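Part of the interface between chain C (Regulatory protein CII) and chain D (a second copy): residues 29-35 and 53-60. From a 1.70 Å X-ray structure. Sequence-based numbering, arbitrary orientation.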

ATOM      1  N   LYS C  29     -15.433 -25.132  14.417  1.00 15.30           N
ATOM      2  CA  LYS C  29     -14.353 -24.833  15.358  1.00 14.05           C
ATOM      3  C   LYS C  29     -13.428 -23.750  14.807  1.00 13.38           C
ATOM      4  O   LYS C  29     -12.986 -22.864  15.544  1.00 14.80           O
ATOM      5  CB  LYS C  29     -13.570 -26.106  15.715  1.00 17.15           C
ATOM      6  CG  LYS C  29     -14.352 -27.073  16.620  1.00 22.14           C
ATOM      7  CD  LYS C  29     -14.745 -26.406  17.946  1.00 28.02           C
ATOM      8  CE  LYS C  29     -15.675 -27.281  18.807  1.00 32.47           C
ATOM      9  NZ  LYS C  29     -17.096 -27.354  18.301  1.00 36.77           N
ATOM     10  N   THR C  30     -13.129 -23.816  13.513  1.00 12.30           N
ATOM     11  CA  THR C  30     -12.276 -22.795  12.899  1.00 11.52           C
ATOM     12  C   THR C  30     -13.004 -21.458  12.956  1.00 12.47           C
ATOM     13  O   THR C  30     -12.401 -20.430  13.267  1.00 13.12           O
ATOM     14  CB  THR C  30     -11.967 -23.119  11.410  1.00 10.44           C
ATOM     15  OG1 THR C  30     -11.181 -24.314  11.342  1.00 11.13           O
ATOM     16  CG2 THR C  30     -11.191 -21.966  10.740  1.00  9.43           C
ATOM     17  N   ALA C  31     -14.301 -21.470  12.655  1.00 12.06           N
ATOM     18  CA  ALA C  31     -15.087 -20.237  12.684  1.00 11.58           C
ATOM     19  C   ALA C  31     -15.032 -19.613  14.073  1.00 13.32           C
ATOM     20  O   ALA C  31     -14.802 -18.414  14.215  1.00 13.72           O
ATOM     21  CB  ALA C  31     -16.519 -20.525  12.302  1.00 12.32           C
ATOM     22  N   GLU C  32     -15.255 -20.432  15.097  1.00 13.38           N
ATOM     23  CA  GLU C  32     -15.231 -19.938  16.469  1.00 16.32           C
ATOM     24  C   GLU C  32     -13.909 -19.275  16.807  1.00 16.65           C
ATOM     25  O   GLU C  32     -13.886 -18.221  17.449  1.00 15.32           O
ATOM     26  CB  GLU C  32     -15.480 -21.081  17.447  1.00 18.07           C
ATOM     27  CG  GLU C  32     -16.893 -21.609  17.399  1.00 21.10           C
ATOM     28  CD  GLU C  32     -17.079 -22.835  18.280  1.00 24.23           C
ATOM     29  OE1 GLU C  32     -16.236 -23.067  19.182  1.00 27.22           O
ATOM     30  OE2 GLU C  32     -18.078 -23.562  18.081  1.00 26.86           O
ATOM     31  N   ALA C  33     -12.810 -19.889  16.373  1.00 14.68           N
ATOM     32  CA  ALA C  33     -11.490 -19.346  16.667  1.00 15.53           C
ATOM     33  C   ALA C  33     -11.199 -18.060  15.883  1.00 14.88           C
ATOM     34  O   ALA C  33     -10.605 -17.123  16.412  1.00 15.03           O
ATOM     35  CB  ALA C  33     -10.416 -20.411  16.391  1.00 15.37           C
ATOM     36  N   VAL C  34     -11.635 -18.006  14.627  1.00 14.46           N
ATOM     37  CA  VAL C  34     -11.400 -16.829  13.796  1.00 13.29           C
ATOM     38  C   VAL C  34     -12.321 -15.680  14.156  1.00 15.03           C
ATOM     39  O   VAL C  34     -11.964 -14.510  14.017  1.00 17.41           O
ATOM     40  CB  VAL C  34     -11.572 -17.185  12.314  1.00 12.77           C
ATOM     41  CG1 VAL C  34     -11.565 -15.920  11.447  1.00 13.12           C
ATOM     42  CG2 VAL C  34     -10.445 -18.113  11.904  1.00 13.20           C
ATOM     43  N   GLY C  35     -13.514 -16.015  14.620  1.00 13.20           N
ATOM     44  CA  GLY C  35     -14.456 -14.981  14.985  1.00 14.58           C
ATOM     45  C   GLY C  35     -15.469 -14.601  13.917  1.00 14.23           C
ATOM     46  O   GLY C  35     -15.825 -13.428  13.799  1.00 16.56           O
TER
ATOM     47  N   SER D  53      -4.869 -13.367   8.096  1.00 11.92           N
ATOM     48  CA  SER D  53      -3.823 -13.637   9.079  1.00 10.89           C
ATOM     49  C   SER D  53      -4.351 -14.386  10.281  1.00 10.78           C
ATOM     50  O   SER D  53      -3.672 -15.267  10.801  1.00 10.99           O
ATOM     51  CB  SER D  53      -3.160 -12.331   9.531  1.00 11.69           C
ATOM     52  OG  SER D  53      -2.575 -11.686   8.417  1.00 13.96           O
ATOM     53  N   MET D  54      -5.560 -14.019  10.732  1.00 10.72           N
ATOM     54  CA  MET D  54      -6.159 -14.721  11.868  1.00 11.70           C
ATOM     55  C   MET D  54      -6.400 -16.174  11.474  1.00 10.67           C
ATOM     56  O   MET D  54      -6.166 -17.079  12.265  1.00 11.12           O
ATOM     57  CB  MET D  54      -7.487 -14.067  12.269  1.00 12.38           C
ATOM     58  CG  MET D  54      -8.037 -14.524  13.630  1.00 12.46           C
ATOM     59  SD  MET D  54      -6.862 -14.246  14.974  1.00 11.43           S
ATOM     60  CE  MET D  54      -7.831 -14.753  16.391  1.00 16.28           C
ATOM     61  N   LEU D  55      -6.854 -16.396  10.245  1.00 11.28           N
ATOM     62  CA  LEU D  55      -7.098 -17.760   9.776  1.00 11.88           C
ATOM     63  C   LEU D  55      -5.801 -18.572   9.809  1.00 12.51           C
ATOM     64  O   LEU D  55      -5.776 -19.706  10.311  1.00  9.83           O
ATOM     65  CB  LEU D  55      -7.669 -17.749   8.347  1.00 11.18           C
ATOM     66  CG  LEU D  55      -7.905 -19.132   7.723  1.00 10.71           C
ATOM     67  CD1 LEU D  55      -8.948 -19.902   8.533  1.00 13.18           C
ATOM     68  CD2 LEU D  55      -8.366 -18.966   6.266  1.00 11.89           C
ATOM     69  N   LEU D  56      -4.713 -17.999   9.298  1.00 12.01           N
ATOM     70  CA  LEU D  56      -3.437 -18.716   9.300  1.00 12.04           C
ATOM     71  C   LEU D  56      -2.958 -19.036  10.721  1.00 12.01           C
ATOM     72  O   LEU D  56      -2.385 -20.102  10.965  1.00 11.04           O
ATOM     73  CB  LEU D  56      -2.348 -17.920   8.559  1.00 12.41           C
ATOM     74  CG  LEU D  56      -2.548 -17.721   7.049  1.00 10.16           C
ATOM     75  CD1 LEU D  56      -1.366 -16.945   6.453  1.00 12.39           C
ATOM     76  CD2 LEU D  56      -2.682 -19.074   6.372  1.00 11.79           C
ATOM     77  N   ALA D  57      -3.174 -18.104  11.642  1.00 12.20           N
ATOM     78  CA  ALA D  57      -2.779 -18.301  13.030  1.00 12.08           C
ATOM     79  C   ALA D  57      -3.562 -19.476  13.606  1.00 13.59           C
ATOM     80  O   ALA D  57      -3.024 -20.315  14.311  1.00 12.41           O
ATOM     81  CB  ALA D  57      -3.061 -17.040  13.831  1.00 13.35           C
ATOM     82  N   VAL D  58      -4.850 -19.516  13.308  1.00 12.84           N
ATOM     83  CA  VAL D  58      -5.703 -20.582  13.796  1.00 14.32           C
ATOM     84  C   VAL D  58      -5.319 -21.932  13.215  1.00 14.61           C
ATOM     85  O   VAL D  58      -5.393 -22.947  13.911  1.00 15.27           O
ATOM     86  CB  VAL D  58      -7.184 -20.263  13.499  1.00 15.02           C
ATOM     87  CG1 VAL D  58      -8.043 -21.507  13.671  1.00 14.06           C
ATOM     88  CG2 VAL D  58      -7.651 -19.176  14.434  1.00 12.64           C
ATOM     89  N   LEU D  59      -4.876 -21.942  11.962  1.00 13.49           N
ATOM     90  CA  LEU D  59      -4.488 -23.193  11.298  1.00 14.29           C
ATOM     91  C   LEU D  59      -3.023 -23.512  11.575  1.00 16.20           C
ATOM     92  O   LEU D  59      -2.474 -24.487  11.055  1.00 18.07           O
ATOM     93  CB  LEU D  59      -4.727 -23.075   9.789  1.00 15.26           C
ATOM     94  CG  LEU D  59      -6.180 -22.734   9.425  1.00 13.23           C
ATOM     95  CD1 LEU D  59      -6.336 -22.661   7.913  1.00 12.27           C
ATOM     96  CD2 LEU D  59      -7.101 -23.821   9.987  1.00 13.86           C
ATOM     97  N   GLU D  60      -2.405 -22.687  12.418  1.00 17.62           N
ATOM     98  CA  GLU D  60      -1.004 -22.833  12.783  1.00 18.28           C
ATOM     99  C   GLU D  60      -0.099 -22.935  11.561  1.00 18.96           C
ATOM    100  O   GLU D  60       0.819 -23.760  11.506  1.00 20.82           O
ATOM    101  CB  GLU D  60      -0.834 -24.020  13.740  1.00 20.80           C
ATOM    102  CG  GLU D  60      -1.523 -23.709  15.077  1.00 26.21           C
ATOM    103  CD  GLU D  60      -1.334 -24.766  16.154  1.00 29.68           C
ATOM    104  OE1 GLU D  60      -1.844 -25.890  15.994  1.00 32.09           O
ATOM    105  OE2 GLU D  60      -0.681 -24.459  17.175  1.00 33.08           O
TER

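Two helix ends from two copies of the protein pack across the interface: residues 29-34 of chain C and 53-58 of chain D, both the last turns of helices that begin earlier in their chains. Their N-to-C directions differ by 123°, and the axes approach to 9.6 Å, a spacing that leaves room for side chains between the backbones. The backbones come near at Val C34 and Leu D55, with CA atoms 6.0 Å apart, and at Ala C33 and Val D58, with CA atoms 6.6 Å apart. Gly C35 ends the first helix with positive phi, where a CB would be jammed against the preceding carbonyl oxygen; Glu D60 closes the second in a Schellman motif, its N bonded to Ala D57 O at 3.1 Å.

No hydrogen bond or salt bridge crosses between the stretches; the contact is van der Waals packing that buries 289 Å² in all. Val D58 points toward chain C, and its CG2 lies 3.6 Å from Ala C33 CB and 3.9 Å from Val C34 CG2. At the short side chain of Ala C33 the valine methyl lies close to the helix backbone, Val D58 CG2 being 4.1 Å from Ala C33 O. Val C34, in the t rotamer, also sets CG2 4.1 Å from Leu D55 CD1, while its CG1 lies 4.4 Å from Met D54 CG. Met D54 reaches the last turn of the chain C helix, placing CE 3.6 Å from Ala C33 O, a contact of a methyl with a carbonyl oxygen. Thr C30 adds its methyl to the apolar patch: CG2 lies 3.8 Å from Leu D55 CD1 and 4.3 Å from Val D58 CG1, while its OG1 is hydrogen-bonded elsewhere in the structure. Off the contact, Lys C29 NZ and Glu C32 OE2 form a long salt bridge at 3.9 Å, one turn apart on the exposed side of their helix.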